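PDB 4G9E: Alpha/beta hydrolase fold protein from Ochrobactrum, which hydrolyses the lactone ring of N-acyl homoserine lactones, bacterial quorum-sensing signals, and here holds the ring-opened N-butanoyl-L-homoserine. Local coordinates for residues A[10-15]-A[84-89]; A[4-9]-A[89-94]; A[27-32]-A[97-102]. All coordinates share one frame; numbering follows the deposited sequence.

Contact 1. Residues A[10-15]-A[84-89]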
ATOM      1  N   THR A  10      -1.163  17.340  10.246  1.00 13.66           N
ATOM      2  CA  THR A  10      -1.696  17.554   8.910  1.00 12.04           C
ATOM      3  C   THR A  10      -3.159  17.931   8.984  1.00 11.92           C
ATOM      4  O   THR A  10      -3.779  17.870  10.047  1.00 13.56           O
ATOM      5  CB  THR A  10      -1.575  16.297   8.012  1.00 11.94           C
ATOM      6  OG1 THR A  10      -2.599  15.349   8.355  1.00 12.11           O
ATOM      7  CG2 THR A  10      -0.190  15.660   8.143  1.00 12.99           C
ATOM      8  N   SER A  11      -3.720  18.300   7.842  1.00 11.73           N
ATOM      9  CA  SER A  11      -5.130  18.654   7.781  1.00 12.35           C
ATOM     10  C   SER A  11      -6.033  17.464   8.073  1.00 11.72           C
ATOM     11  O   SER A  11      -7.221  17.651   8.340  1.00 13.20           O
ATOM     12  CB  SER A  11      -5.487  19.263   6.421  1.00 12.86           C
ATOM     13  OG  SER A  11      -5.440  18.299   5.384  1.00 13.07           O
ATOM     14  N   HIS A  12      -5.470  16.256   8.027  1.00 11.71           N
ATOM     15  CA  HIS A  12      -6.224  15.038   8.281  1.00 12.68           C
ATOM     16  C   HIS A  12      -6.131  14.585   9.729  1.00 12.94           C
ATOM     17  O   HIS A  12      -6.891  13.718  10.168  1.00 15.17           O
ATOM     18  CB  HIS A  12      -5.691  13.919   7.390  1.00 12.80           C
ATOM     19  CG  HIS A  12      -6.054  14.069   5.949  1.00 12.18           C
ATOM     20  ND1 HIS A  12      -5.317  14.826   5.065  1.00 13.92           N
ATOM     21  CD2 HIS A  12      -7.095  13.569   5.244  1.00 10.72           C
ATOM     22  CE1 HIS A  12      -5.883  14.775   3.872  1.00 11.43           C
ATOM     23  NE2 HIS A  12      -6.970  14.028   3.956  1.00 14.11           N
ATOM     24  N   GLY A  13      -5.189  15.160  10.466  1.00 12.66           N
ATOM     25  CA  GLY A  13      -4.882  14.690  11.801  1.00 13.35           C
ATOM     26  C   GLY A  13      -3.383  14.549  11.986  1.00 13.34           C
ATOM     27  O   GLY A  13      -2.595  14.972  11.142  1.00 13.07           O
ATOM     28  N   ARG A  14      -2.982  13.961  13.103  1.00 12.91           N
ATOM     29  CA  ARG A  14      -1.568  13.796  13.391  1.00 13.49           C
ATOM     30  C   ARG A  14      -1.108  12.469  12.808  1.00 12.34           C
ATOM     31  O   ARG A  14      -1.595  11.416  13.199  1.00 14.66           O
ATOM     32  CB  ARG A  14      -1.323  13.846  14.896  1.00 15.34           C
ATOM     33  CG  ARG A  14       0.137  14.045  15.267  1.00 18.27           C
ATOM     34  CD  ARG A  14       0.324  14.132  16.771  1.00 21.03           C
ATOM     35  NE  ARG A  14      -0.020  12.878  17.433  1.00 24.12           N
ATOM     36  CZ  ARG A  14      -1.044  12.727  18.266  1.00 26.22           C
ATOM     37  NH1 ARG A  14      -1.829  13.758  18.552  1.00 27.43           N
ATOM     38  NH2 ARG A  14      -1.277  11.544  18.820  1.00 26.83           N
ATOM     39  N   ILE A  15      -0.178  12.535  11.864  1.00 11.17           N
ATOM     40  CA  ILE A  15       0.257  11.339  11.160  0.57 11.13           C
ATOM     41  C   ILE A  15       1.653  10.908  11.595  1.00 10.55           C
ATOM     42  O   ILE A  15       2.603  11.695  11.591  1.00 12.04           O
ATOM     43  CB  ILE A  15       0.171  11.523   9.628  0.57 11.46           C
ATOM     44  CG1 ILE A  15      -1.297  11.667   9.213  0.57 11.65           C
ATOM     45  CG2 ILE A  15       0.829  10.351   8.906  0.57 11.98           C
ATOM     46  CD1 ILE A  15      -1.501  11.919   7.739  0.57 10.88           C
ATOM     47  N   MET A  84      -1.514  11.318   1.982  1.00  7.87           N
ATOM     48  CA  MET A  84      -0.126  10.959   1.728  1.00  8.40           C
ATOM     49  C   MET A  84       0.578  12.016   0.882  1.00  8.44           C
ATOM     50  O   MET A  84       1.768  12.261   1.054  1.00  8.43           O
ATOM     51  CB  MET A  84      -0.035   9.583   1.075  1.00  8.81           C
ATOM     52  CG  MET A  84      -0.469   8.434   1.983  1.00  9.19           C
ATOM     53  SD  MET A  84       0.444   8.287   3.547  1.00 11.73           S
ATOM     54  CE  MET A  84      -0.636   9.170   4.664  1.00 12.39           C
ATOM     55  N   THR A  85      -0.158  12.640  -0.030  1.00  7.89           N
ATOM     56  CA  THR A  85       0.426  13.702  -0.831  1.00  8.31           C
ATOM     57  C   THR A  85       0.787  14.891   0.069  1.00  8.92           C
ATOM     58  O   THR A  85       1.841  15.503  -0.095  1.00 10.02           O
ATOM     59  CB  THR A  85      -0.509  14.117  -1.989  1.00  8.57           C
ATOM     60  OG1 THR A  85      -0.764  12.988  -2.832  1.00  9.29           O
ATOM     61  CG2 THR A  85       0.147  15.201  -2.823  1.00 10.24           C
ATOM     62  N   GLU A  86      -0.080  15.199   1.031  1.00  8.53           N
ATOM     63  CA  GLU A  86       0.183  16.258   2.005  1.00  9.29           C
ATOM     64  C   GLU A  86       1.391  15.916   2.889  1.00  9.74           C
ATOM     65  O   GLU A  86       2.221  16.774   3.195  1.00 10.55           O
ATOM     66  CB  GLU A  86      -1.067  16.531   2.857  1.00  9.73           C
ATOM     67  CG  GLU A  86      -0.862  17.603   3.920  1.00 10.91           C
ATOM     68  CD  GLU A  86      -2.119  17.923   4.710  1.00 11.43           C
ATOM     69  OE1 GLU A  86      -3.180  17.336   4.426  1.00 12.74           O
ATOM     70  OE2 GLU A  86      -2.043  18.774   5.621  1.00 12.32           O
ATOM     71  N   VAL A  87       1.485  14.659   3.304  1.00  9.90           N
ATOM     72  CA  VAL A  87       2.646  14.206   4.065  1.00 10.45           C
ATOM     73  C   VAL A  87       3.930  14.441   3.268  1.00  9.90           C
ATOM     74  O   VAL A  87       4.901  15.003   3.779  1.00 10.37           O
ATOM     75  CB  VAL A  87       2.507  12.718   4.463  1.00 10.38           C
ATOM     76  CG1 VAL A  87       3.858  12.126   4.877  1.00 11.66           C
ATOM     77  CG2 VAL A  87       1.468  12.570   5.571  1.00 11.55           C
ATOM     78  N   MET A  88       3.936  14.027   2.005  1.00  9.41           N
ATOM     79  CA  MET A  88       5.136  14.190   1.186  1.00  9.37           C
ATOM     80  C   MET A  88       5.472  15.670   0.960  1.00 10.16           C
ATOM     81  O   MET A  88       6.643  16.038   0.901  1.00 11.07           O
ATOM     82  CB  MET A  88       5.011  13.423  -0.133  1.00  9.44           C
ATOM     83  CG  MET A  88       4.838  11.913   0.042  1.00 10.48           C
ATOM     84  SD  MET A  88       6.108  11.108   1.054  1.00 10.88           S
ATOM     85  CE  MET A  88       7.469  11.125  -0.102  1.00 13.05           C
ATOM     86  N   GLN A  89       4.422  16.514   0.836  1.00 10.73           N
ATOM     87  CA  GLN A  89       4.610  17.966   0.749  1.00 11.71           C
ATOM     88  C   GLN A  89       5.322  18.464   2.014  1.00 11.57           C
ATOM     89  O   GLN A  89       6.290  19.247   1.912  1.00 12.05           O
ATOM     90  CB  GLN A  89       3.245  18.648   0.580  1.00 20.00           C
ATOM     91  CG  GLN A  89       3.299  20.142   0.300  1.00 20.00           C
ATOM     92  CD  GLN A  89       3.866  20.382  -1.092  1.00 20.00           C
ATOM     93  OE1 GLN A  89       4.788  21.184  -1.278  1.00 20.00           O
ATOM     94  NE2 GLN A  89       3.283  19.687  -2.096  1.00 20.00           N
TER
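Glu86 reaches out of helix 77-91 and lays its carboxylate against the tight turn at Ser11 and His12. Its CG is anti to the backbone N (chi1 179°) and the chain runs on extended, which carries the carboxylate well clear of the helix to the turn. Both carboxylate oxygens are engaged by the same residue: Ser11 N donates to Glu86 OE2 over 2.8 Å in a nearly straight bond (167° at the hydrogen), and Ser11 OG donates to the syn lone pair of Glu86 OE1 over 2.6 Å. Two bonds at two oxygens restrict the rotation of the carboxylate. His12 ND1 adds a weak third bond, 3.4 Å from Glu86 OE1 and bent to 138°, with the oxygen at the edge of the imidazole. Arg73 also bonds Ser11 OG, a nearby positive charge that may help balance the glutamate.

The receiving loop is a type I turn from Thr10 to Gly13 that closes the hairpin between strands 4-10 and 13-19. Thr10 OG1 stiffens it from within, accepting from His12 N as an ST turn and donating to Gly13 O at 2.8 Å; that carbonyl also takes Thr10 N.

Ser11 and Glu86, though firmly bonded, lie at the partly exposed side of the contact. Inward from them the joint becomes apolar and buried. Ile15 CD1 packs on Val87 CG2 at 3.7 Å, and Met84, whose CB points away from the hairpin, folds back until its CE lies 4.2 Å from Ile15 CD1. Ile15 is modelled in two conformers, so these two distances hold for one of them. Thr10 CG2 stands farther off, 4.3 Å from Val87 CG2.

Contact 2. Residues A[4-9]-A[89-94]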
ATOM      1  N   ASN A   4      14.024   6.561  12.378  1.00 13.76           N
ATOM      2  CA  ASN A   4      13.586   7.820  12.952  1.00 15.11           C
ATOM      3  C   ASN A   4      12.078   7.960  12.874  1.00 14.58           C
ATOM      4  O   ASN A   4      11.495   7.936  11.790  1.00 15.42           O
ATOM      5  CB  ASN A   4      14.303   8.983  12.275  1.00 17.89           C
ATOM      6  CG  ASN A   4      15.779   9.030  12.630  1.00 20.10           C
ATOM      7  OD1 ASN A   4      16.149   8.949  13.805  1.00 21.93           O
ATOM      8  ND2 ASN A   4      16.631   9.132  11.618  1.00 21.47           N
ATOM      9  N   TYR A   5      11.463   8.080  14.044  1.00 15.99           N
ATOM     10  CA  TYR A   5      10.025   8.219  14.172  1.00 15.94           C
ATOM     11  C   TYR A   5       9.688   9.665  14.487  1.00 15.52           C
ATOM     12  O   TYR A   5      10.320  10.288  15.341  1.00 16.92           O
ATOM     13  CB  TYR A   5       9.516   7.322  15.300  1.00 16.43           C
ATOM     14  CG  TYR A   5       8.044   7.492  15.593  1.00 16.54           C
ATOM     15  CD1 TYR A   5       7.102   6.671  14.992  1.00 16.21           C
ATOM     16  CD2 TYR A   5       7.597   8.478  16.463  1.00 16.46           C
ATOM     17  CE1 TYR A   5       5.755   6.820  15.251  1.00 16.78           C
ATOM     18  CE2 TYR A   5       6.250   8.637  16.726  1.00 16.84           C
ATOM     19  CZ  TYR A   5       5.335   7.805  16.117  1.00 16.23           C
ATOM     20  OH  TYR A   5       3.993   7.955  16.374  1.00 16.65           O
ATOM     21  N   HIS A   6       8.690  10.202  13.801  1.00 13.94           N
ATOM     22  CA  HIS A   6       8.206  11.527  14.148  1.00 14.07           C
ATOM     23  C   HIS A   6       6.769  11.704  13.683  1.00 13.39           C
ATOM     24  O   HIS A   6       6.266  10.905  12.905  1.00 14.06           O
ATOM     25  CB  HIS A   6       9.145  12.623  13.619  1.00 16.64           C
ATOM     26  CG  HIS A   6       9.238  12.688  12.124  1.00 18.57           C
ATOM     27  ND1 HIS A   6       9.819  11.696  11.363  1.00 20.60           N
ATOM     28  CD2 HIS A   6       8.846  13.648  11.255  1.00 18.93           C
ATOM     29  CE1 HIS A   6       9.765  12.036  10.088  1.00 19.96           C
ATOM     30  NE2 HIS A   6       9.182  13.217   9.995  1.00 19.74           N
ATOM     31  N   GLU A   7       6.100  12.731  14.190  1.00 13.04           N
ATOM     32  CA  GLU A   7       4.693  12.941  13.882  1.00 14.05           C
ATOM     33  C   GLU A   7       4.476  14.277  13.193  1.00 14.13           C
ATOM     34  O   GLU A   7       5.125  15.272  13.517  1.00 16.26           O
ATOM     35  CB  GLU A   7       3.852  12.826  15.156  1.00 15.32           C
ATOM     36  CG  GLU A   7       3.905  11.426  15.745  1.00 16.78           C
ATOM     37  CD  GLU A   7       3.371  11.341  17.155  1.00 18.57           C
ATOM     38  OE1 GLU A   7       3.095  12.396  17.768  1.00 21.25           O
ATOM     39  OE2 GLU A   7       3.229  10.204  17.652  1.00 18.39           O
ATOM     40  N   LEU A   8       3.572  14.275  12.220  1.00 12.52           N
ATOM     41  CA  LEU A   8       3.229  15.472  11.468  1.00 12.88           C
ATOM     42  C   LEU A   8       1.813  15.913  11.789  1.00 13.80           C
ATOM     43  O   LEU A   8       0.897  15.096  11.827  1.00 14.73           O
ATOM     44  CB  LEU A   8       3.314  15.197   9.971  1.00 13.69           C
ATOM     45  CG  LEU A   8       4.673  14.806   9.394  1.00 14.24           C
ATOM     46  CD1 LEU A   8       4.542  14.483   7.910  1.00 14.67           C
ATOM     47  CD2 LEU A   8       5.695  15.912   9.624  1.00 15.17           C
ATOM     48  N   GLU A   9       1.636  17.210  12.005  1.00 14.36           N
ATOM     49  CA  GLU A   9       0.303  17.774  12.128  1.00 15.77           C
ATOM     50  C   GLU A   9      -0.200  18.116  10.732  1.00 14.86           C
ATOM     51  O   GLU A   9       0.286  19.054  10.098  1.00 16.55           O
ATOM     52  CB  GLU A   9       0.318  19.019  13.019  1.00 18.25           C
ATOM     53  CG  GLU A   9       0.599  18.728  14.485  1.00 21.95           C
ATOM     54  CD  GLU A   9      -0.511  17.932  15.156  1.00 24.72           C
ATOM     55  OE1 GLU A   9      -1.605  17.805  14.564  1.00 25.87           O
ATOM     56  OE2 GLU A   9      -0.287  17.436  16.281  1.00 26.28           O
ATOM     57  N   GLN A  89       4.422  16.514   0.836  1.00 10.73           N
ATOM     58  CA  GLN A  89       4.610  17.966   0.749  1.00 11.71           C
ATOM     59  C   GLN A  89       5.322  18.464   2.014  1.00 11.57           C
ATOM     60  O   GLN A  89       6.290  19.247   1.912  1.00 12.05           O
ATOM     61  CB  GLN A  89       3.245  18.648   0.580  1.00 20.00           C
ATOM     62  CG  GLN A  89       3.299  20.142   0.300  1.00 20.00           C
ATOM     63  CD  GLN A  89       3.866  20.382  -1.092  1.00 20.00           C
ATOM     64  OE1 GLN A  89       4.788  21.184  -1.278  1.00 20.00           O
ATOM     65  NE2 GLN A  89       3.283  19.687  -2.096  1.00 20.00           N
ATOM     66  N   GLN A  90       4.843  18.085   3.175  1.00 12.01           N
ATOM     67  CA  GLN A  90       5.459  18.525   4.427  1.00 12.34           C
ATOM     68  C   GLN A  90       6.892  18.012   4.561  1.00 11.83           C
ATOM     69  O   GLN A  90       7.771  18.709   5.068  1.00 12.93           O
ATOM     70  CB  GLN A  90       4.622  18.101   5.639  1.00 13.21           C
ATOM     71  CG  GLN A  90       3.313  18.872   5.784  1.00 14.75           C
ATOM     72  CD  GLN A  90       2.710  18.751   7.172  1.00 16.54           C
ATOM     73  OE1 GLN A  90       3.375  18.333   8.113  1.00 19.18           O
ATOM     74  NE2 GLN A  90       1.440  19.115   7.301  1.00 17.36           N
ATOM     75  N   LEU A  91       7.125  16.791   4.096  1.00 12.02           N
ATOM     76  CA  LEU A  91       8.456  16.208   4.144  1.00 12.11           C
ATOM     77  C   LEU A  91       9.371  16.797   3.074  1.00 12.30           C
ATOM     78  O   LEU A  91      10.583  16.574   3.097  1.00 13.35           O
ATOM     79  CB  LEU A  91       8.392  14.689   3.973  1.00 12.57           C
ATOM     80  CG  LEU A  91       7.670  13.885   5.050  1.00 12.38           C
ATOM     81  CD1 LEU A  91       7.745  12.398   4.710  1.00 12.72           C
ATOM     82  CD2 LEU A  91       8.272  14.155   6.415  1.00 13.24           C
ATOM     83  N   GLY A  92       8.789  17.531   2.130  1.00 12.17           N
ATOM     84  CA  GLY A  92       9.554  18.187   1.084  1.00 13.04           C
ATOM     85  C   GLY A  92      10.118  17.261   0.020  1.00 13.17           C
ATOM     86  O   GLY A  92      11.179  17.544  -0.543  1.00 15.46           O
ATOM     87  N   ILE A  93       9.411  16.169  -0.265  1.00 12.11           N
ATOM     88  CA  ILE A  93       9.882  15.154  -1.206  1.00 12.95           C
ATOM     89  C   ILE A  93       8.847  14.927  -2.299  1.00 12.19           C
ATOM     90  O   ILE A  93       7.775  14.390  -2.035  1.00 12.74           O
ATOM     91  CB  ILE A  93      10.151  13.831  -0.480  1.00 14.13           C
ATOM     92  CG1 ILE A  93      11.236  14.030   0.575  1.00 16.31           C
ATOM     93  CG2 ILE A  93      10.545  12.737  -1.471  1.00 14.62           C
ATOM     94  CD1 ILE A  93      11.428  12.837   1.470  1.00 17.99           C
ATOM     95  N   ALA A  94       9.173  15.312  -3.527  1.00 12.56           N
ATOM     96  CA  ALA A  94       8.212  15.263  -4.625  1.00 13.35           C
ATOM     97  C   ALA A  94       8.397  14.070  -5.566  1.00 11.88           C
ATOM     98  O   ALA A  94       7.511  13.770  -6.363  1.00 12.83           O
ATOM     99  CB  ALA A  94       8.257  16.564  -5.416  1.00 15.65           C
TER
HETATM  100  O   HOH W   1       3.654  19.000  10.895  0.74 24.49           O
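The edge strand of the sheet, 4-10, meets the last turn of helix 77-91 where Leu8 and Glu9 face Gln90 and Leu91. The polar half of the contact is made by one amide group. Gln90 NE2 donates to Glu9 O at 3.0 Å with an almost linear hydrogen (173°); the acceptor lies in the plane of the Gln90 amide, but the donor stands 38° above the carbonyl plane of Glu9, so the bond does not follow a carbonyl lone pair. The other end of the amide works through water 1, which donates to Gln90 OE1 and accepts from Glu9 N, each at 2.9 Å. The backbone N and O of Glu9 are thus both tied to Gln90, one through water and one directly, while the Glu9 side chain points away from the helix.

The Leu8 and Gln90 side chains slide past each other, pointing opposite ways, with Leu8 CB 3.6 Å from Gln90 OE1, so the amide oxygen rests against aliphatic carbon as well as the water. Beyond it the contact turns apolar. Leu8 and Leu91 cross at about a right angle, touching methyl to methyl with Leu8 CD1 4.0 Å from Leu91 CD2. The same Leu91 methyl also meets the imidazole of His6 at its edge, in the ring plane. Leu91 packs further on Ile55 of strand 52-57, which places it between the edge strand and a strand deeper in the sheet.

Gly92 is the first residue to leave helical backbone angles, with phi 73°. Its N bonds back to Gln89 O at 3.0 Å, and Ile93 N probably bonds to Met88 O, also at 3.0 Å. These two bonds define a Schellman motif, here packed against the edge hairpin (strands 4-10 and 13-19) of an alpha/beta-hydrolase sheet.

Contact 3. Residues A[27-32]-A[97-102]; sequences LLMIHG and VVFGWS. With C4L (N-butanoyl-L-homoserine), chain C.
Met29 holds CG anti to its carbonyl carbon (chi1 -60°) and bends at chi3 (79°), which brings its CE to 3.6 Å from Phe99 CD2, obliquely to the ring. On the same face of the sheet Leu27 CD1 rests 3.8 Å from Val97 CG1. On the other face Ile30 CD1 reaches diagonally to Val98 CG1, also 3.8 Å away, and helix 103-111 packs over Ile30 and Leu28. Between these layers strands 27-30 and 97-101 run parallel. Their ladder alternates donors, Leu28 N to Val97 O, Phe99 N to Leu28 O, Ile30 N to Phe99 O and Trp101 N to Ile30 O, all at 2.8 to 2.9 Å.

Past the strand ends both segments reach the ligand, N-butanoyl-L-homoserine. Gly32 CA lies 3.5 Å from its O2. Ser102 takes a strained phi of 64° just before helix 103-111, and its OG lies 2.6 Å from C4 of the ligand carboxylate. The ligand is hydrogen-bonded to Asn33 N, Leu103 N, His248 NE2 and Tyr160 OH. The sharp strand-turn-helix at Ser102, with Gly100 and Gly104 around it, fits the nucleophile elbow of alpha/beta hydrolases, with Ser102, His248 and Glu219 as the probable triad.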
ATOM      1  N   LEU A  27      11.711   6.214  -0.960  1.00  8.02           N
ATOM      2  CA  LEU A  27      10.657   5.242  -1.219  1.00  7.34           C
ATOM      3  C   LEU A  27       9.569   5.448  -0.177  1.00  7.51           C
ATOM      4  O   LEU A  27       9.824   5.293   1.016  1.00  9.04           O
ATOM      5  CB  LEU A  27      11.203   3.816  -1.081  1.00  8.13           C
ATOM      6  CG  LEU A  27      10.138   2.721  -1.175  1.00  8.24           C
ATOM      7  CD1 LEU A  27       9.665   2.521  -2.605  1.00  8.76           C
ATOM      8  CD2 LEU A  27      10.640   1.411  -0.586  1.00  8.81           C
ATOM      9  N   LEU A  28       8.372   5.811  -0.626  1.00  7.41           N
ATOM     10  CA  LEU A  28       7.211   5.865   0.247  1.00  7.69           C
ATOM     11  C   LEU A  28       6.545   4.496   0.221  1.00  6.71           C
ATOM     12  O   LEU A  28       6.185   4.011  -0.848  1.00  8.02           O
ATOM     13  CB  LEU A  28       6.236   6.919  -0.268  1.00  7.92           C
ATOM     14  CG  LEU A  28       4.860   6.926   0.394  1.00  7.81           C
ATOM     15  CD1 LEU A  28       4.961   7.247   1.873  1.00  8.87           C
ATOM     16  CD2 LEU A  28       3.945   7.944  -0.305  1.00  8.85           C
ATOM     17  N   MET A  29       6.395   3.876   1.389  1.00  7.14           N
ATOM     18  CA  MET A  29       5.704   2.594   1.510  1.00  6.58           C
ATOM     19  C   MET A  29       4.376   2.835   2.213  1.00  6.83           C
ATOM     20  O   MET A  29       4.362   3.399   3.307  1.00  7.92           O
ATOM     21  CB  MET A  29       6.539   1.590   2.316  1.00  6.97           C
ATOM     22  CG  MET A  29       7.888   1.290   1.695  1.00  7.53           C
ATOM     23  SD  MET A  29       8.821   0.002   2.548  1.00  7.93           S
ATOM     24  CE  MET A  29       8.001  -1.451   1.908  1.00  9.34           C
ATOM     25  N   ILE A  30       3.280   2.410   1.583  1.00  6.54           N
ATOM     26  CA  ILE A  30       1.935   2.652   2.098  1.00  6.48           C
ATOM     27  C   ILE A  30       1.295   1.321   2.486  1.00  6.38           C
ATOM     28  O   ILE A  30       1.117   0.436   1.648  1.00  6.90           O
ATOM     29  CB  ILE A  30       1.030   3.354   1.058  1.00  6.81           C
ATOM     30  CG1 ILE A  30       1.722   4.574   0.434  1.00  7.79           C
ATOM     31  CG2 ILE A  30      -0.274   3.764   1.709  1.00  7.47           C
ATOM     32  CD1 ILE A  30       0.917   5.219  -0.671  1.00  8.64           C
ATOM     33  N   HIS A  31       0.959   1.195   3.766  1.00  6.94           N
ATOM     34  CA  HIS A  31       0.420  -0.044   4.315  1.00  7.00           C
ATOM     35  C   HIS A  31      -1.030  -0.312   3.912  1.00  7.54           C
ATOM     36  O   HIS A  31      -1.698   0.511   3.274  1.00  8.60           O
ATOM     37  CB  HIS A  31       0.559  -0.042   5.836  1.00  7.95           C
ATOM     38  CG  HIS A  31      -0.324   0.957   6.526  1.00  7.51           C
ATOM     39  ND1 HIS A  31      -1.677   0.759   6.713  1.00  8.08           N
ATOM     40  CD2 HIS A  31      -0.039   2.160   7.084  1.00  7.90           C
ATOM     41  CE1 HIS A  31      -2.187   1.803   7.347  1.00  8.48           C
ATOM     42  NE2 HIS A  31      -1.216   2.665   7.587  1.00  8.66           N
ATOM     43  N   GLY A  32      -1.505  -1.490   4.303  1.00  8.46           N
ATOM     44  CA  GLY A  32      -2.827  -1.957   3.939  1.00  9.95           C
ATOM     45  C   GLY A  32      -3.911  -1.705   4.968  1.00  8.75           C
ATOM     46  O   GLY A  32      -3.699  -1.064   5.998  1.00  8.71           O
ATOM     47  N   VAL A  97       9.721   7.082  -5.240  1.00  7.50           N
ATOM     48  CA  VAL A  97       9.099   5.855  -5.725  1.00  7.51           C
ATOM     49  C   VAL A  97       8.070   5.460  -4.671  1.00  6.78           C
ATOM     50  O   VAL A  97       8.309   5.650  -3.478  1.00  7.69           O
ATOM     51  CB  VAL A  97      10.153   4.728  -5.896  1.00  8.30           C
ATOM     52  CG1 VAL A  97       9.499   3.413  -6.317  1.00  8.61           C
ATOM     53  CG2 VAL A  97      11.221   5.153  -6.903  1.00  9.90           C
ATOM     54  N   VAL A  98       6.918   4.950  -5.102  1.00  7.33           N
ATOM     55  CA  VAL A  98       5.876   4.541  -4.161  1.00  7.33           C
ATOM     56  C   VAL A  98       5.670   3.038  -4.232  1.00  6.77           C
ATOM     57  O   VAL A  98       5.544   2.476  -5.319  1.00  7.39           O
ATOM     58  CB  VAL A  98       4.547   5.296  -4.416  1.00  8.12           C
ATOM     59  CG1 VAL A  98       3.447   4.792  -3.473  1.00  8.60           C
ATOM     60  CG2 VAL A  98       4.780   6.793  -4.249  1.00  9.42           C
ATOM     61  N   PHE A  99       5.666   2.399  -3.066  1.00  6.80           N
ATOM     62  CA  PHE A  99       5.242   1.017  -2.935  1.00  7.13           C
ATOM     63  C   PHE A  99       3.940   1.009  -2.147  1.00  7.03           C
ATOM     64  O   PHE A  99       3.892   1.521  -1.030  1.00  7.60           O
ATOM     65  CB  PHE A  99       6.284   0.166  -2.194  1.00  7.91           C
ATOM     66  CG  PHE A  99       5.752  -1.176  -1.801  1.00  7.32           C
ATOM     67  CD1 PHE A  99       5.563  -2.151  -2.762  1.00  7.83           C
ATOM     68  CD2 PHE A  99       5.345  -1.434  -0.497  1.00  8.77           C
ATOM     69  CE1 PHE A  99       5.021  -3.380  -2.426  1.00  8.47           C
ATOM     70  CE2 PHE A  99       4.805  -2.665  -0.153  1.00  9.11           C
ATOM     71  CZ  PHE A  99       4.642  -3.635  -1.119  1.00  8.95           C
ATOM     72  N   GLY A 100       2.894   0.416  -2.713  1.00  6.28           N
ATOM     73  CA  GLY A 100       1.624   0.331  -2.017  1.00  6.73           C
ATOM     74  C   GLY A 100       1.207  -1.107  -1.812  1.00  6.79           C
ATOM     75  O   GLY A 100       1.130  -1.882  -2.771  1.00  7.16           O
ATOM     76  N   TRP A 101       0.926  -1.444  -0.559  1.00  6.86           N
ATOM     77  CA  TRP A 101       0.482  -2.776  -0.184  1.00  6.97           C
ATOM     78  C   TRP A 101      -1.038  -2.793  -0.034  1.00  6.38           C
ATOM     79  O   TRP A 101      -1.579  -2.219   0.915  1.00  7.25           O
ATOM     80  CB  TRP A 101       1.137  -3.201   1.131  1.00  7.94           C
ATOM     81  CG  TRP A 101       0.650  -4.521   1.626  1.00  7.56           C
ATOM     82  CD1 TRP A 101       0.359  -5.623   0.873  1.00  8.42           C
ATOM     83  CD2 TRP A 101       0.373  -4.870   2.984  1.00  7.87           C
ATOM     84  NE1 TRP A 101      -0.092  -6.639   1.691  1.00  8.84           N
ATOM     85  CE2 TRP A 101      -0.082  -6.203   2.990  1.00  8.69           C
ATOM     86  CE3 TRP A 101       0.492  -4.191   4.196  1.00  8.34           C
ATOM     87  CZ2 TRP A 101      -0.431  -6.867   4.165  1.00  8.74           C
ATOM     88  CZ3 TRP A 101       0.140  -4.850   5.362  1.00  9.06           C
ATOM     89  CH2 TRP A 101      -0.321  -6.170   5.338  1.00  9.26           C
ATOM     90  N   SER A 102      -1.702  -3.458  -0.980  1.00  7.64           N
ATOM     91  CA  SER A 102      -3.116  -3.774  -0.915  1.00  8.29           C
ATOM     92  C   SER A 102      -3.934  -2.481  -0.923  1.00  7.61           C
ATOM     93  O   SER A 102      -3.900  -1.783  -1.924  1.00  7.57           O
ATOM     94  CB  SER A 102      -3.405  -4.713   0.254  1.00  9.85           C
ATOM     95  OG  SER A 102      -4.658  -5.343   0.046  1.00 10.80           O
TER
HETATM   96  O1  C4L C 301      -4.990  -5.833   2.844  0.72  9.92           O
HETATM   97  C4  C4L C 301      -5.737  -4.931   2.395  0.85  9.36           C
HETATM   98  O2  C4L C 301      -5.420  -3.720   2.376  0.85  8.67           O
HETATM   99  C3  C4L C 301      -7.103  -5.302   1.868  0.91 10.65           C
HETATM  100  C2  C4L C 301      -7.142  -6.757   1.385  0.84 11.51           C
HETATM  101  C1  C4L C 301      -8.559  -7.302   1.308  0.63 12.25           C
HETATM  102  O3  C4L C 301      -9.079  -7.510   2.631  0.69 12.69           O
HETATM  103  N1  C4L C 301      -7.523  -4.446   0.753  0.94 10.48           N
HETATM  104  C5  C4L C 301      -8.444  -3.487   0.890  0.91  9.72           C
HETATM  105  O4  C4L C 301      -9.023  -3.254   1.944  0.84  9.91           O
HETATM  106  C6  C4L C 301      -8.776  -2.681  -0.344  1.00 10.69           C
HETATM  107  C7  C4L C 301     -10.291  -2.596  -0.499  0.65 12.02           C
HETATM  108  C8  C4L C 301     -10.929  -3.956  -0.757  0.71 12.15           C

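Contacts 1 and 2 are successive stations on helix 77-91, their centres 8 Å apart and sharing Gln89; in chain order 10-15/84-89 is nested inside the loop closed by 4-9/89-94. Their strands pair directly, Ile15 N lying 2.8 Å from Leu8 O. Contact 3 sits about 15 Å, centre to centre, from each, nearer the middle of the same sheet. A direct touch joins it to contact 1, Met88 SD to Leu28 CD2 at 4.1 Å, while the chain leaving contact 2 leads into strand 97-101. Contact 3 alone reaches the ligand, at Gly32 and Ser102; the Met84 side chain of contact 1 stays about 13 Å from N-butanoyl-L-homoserine.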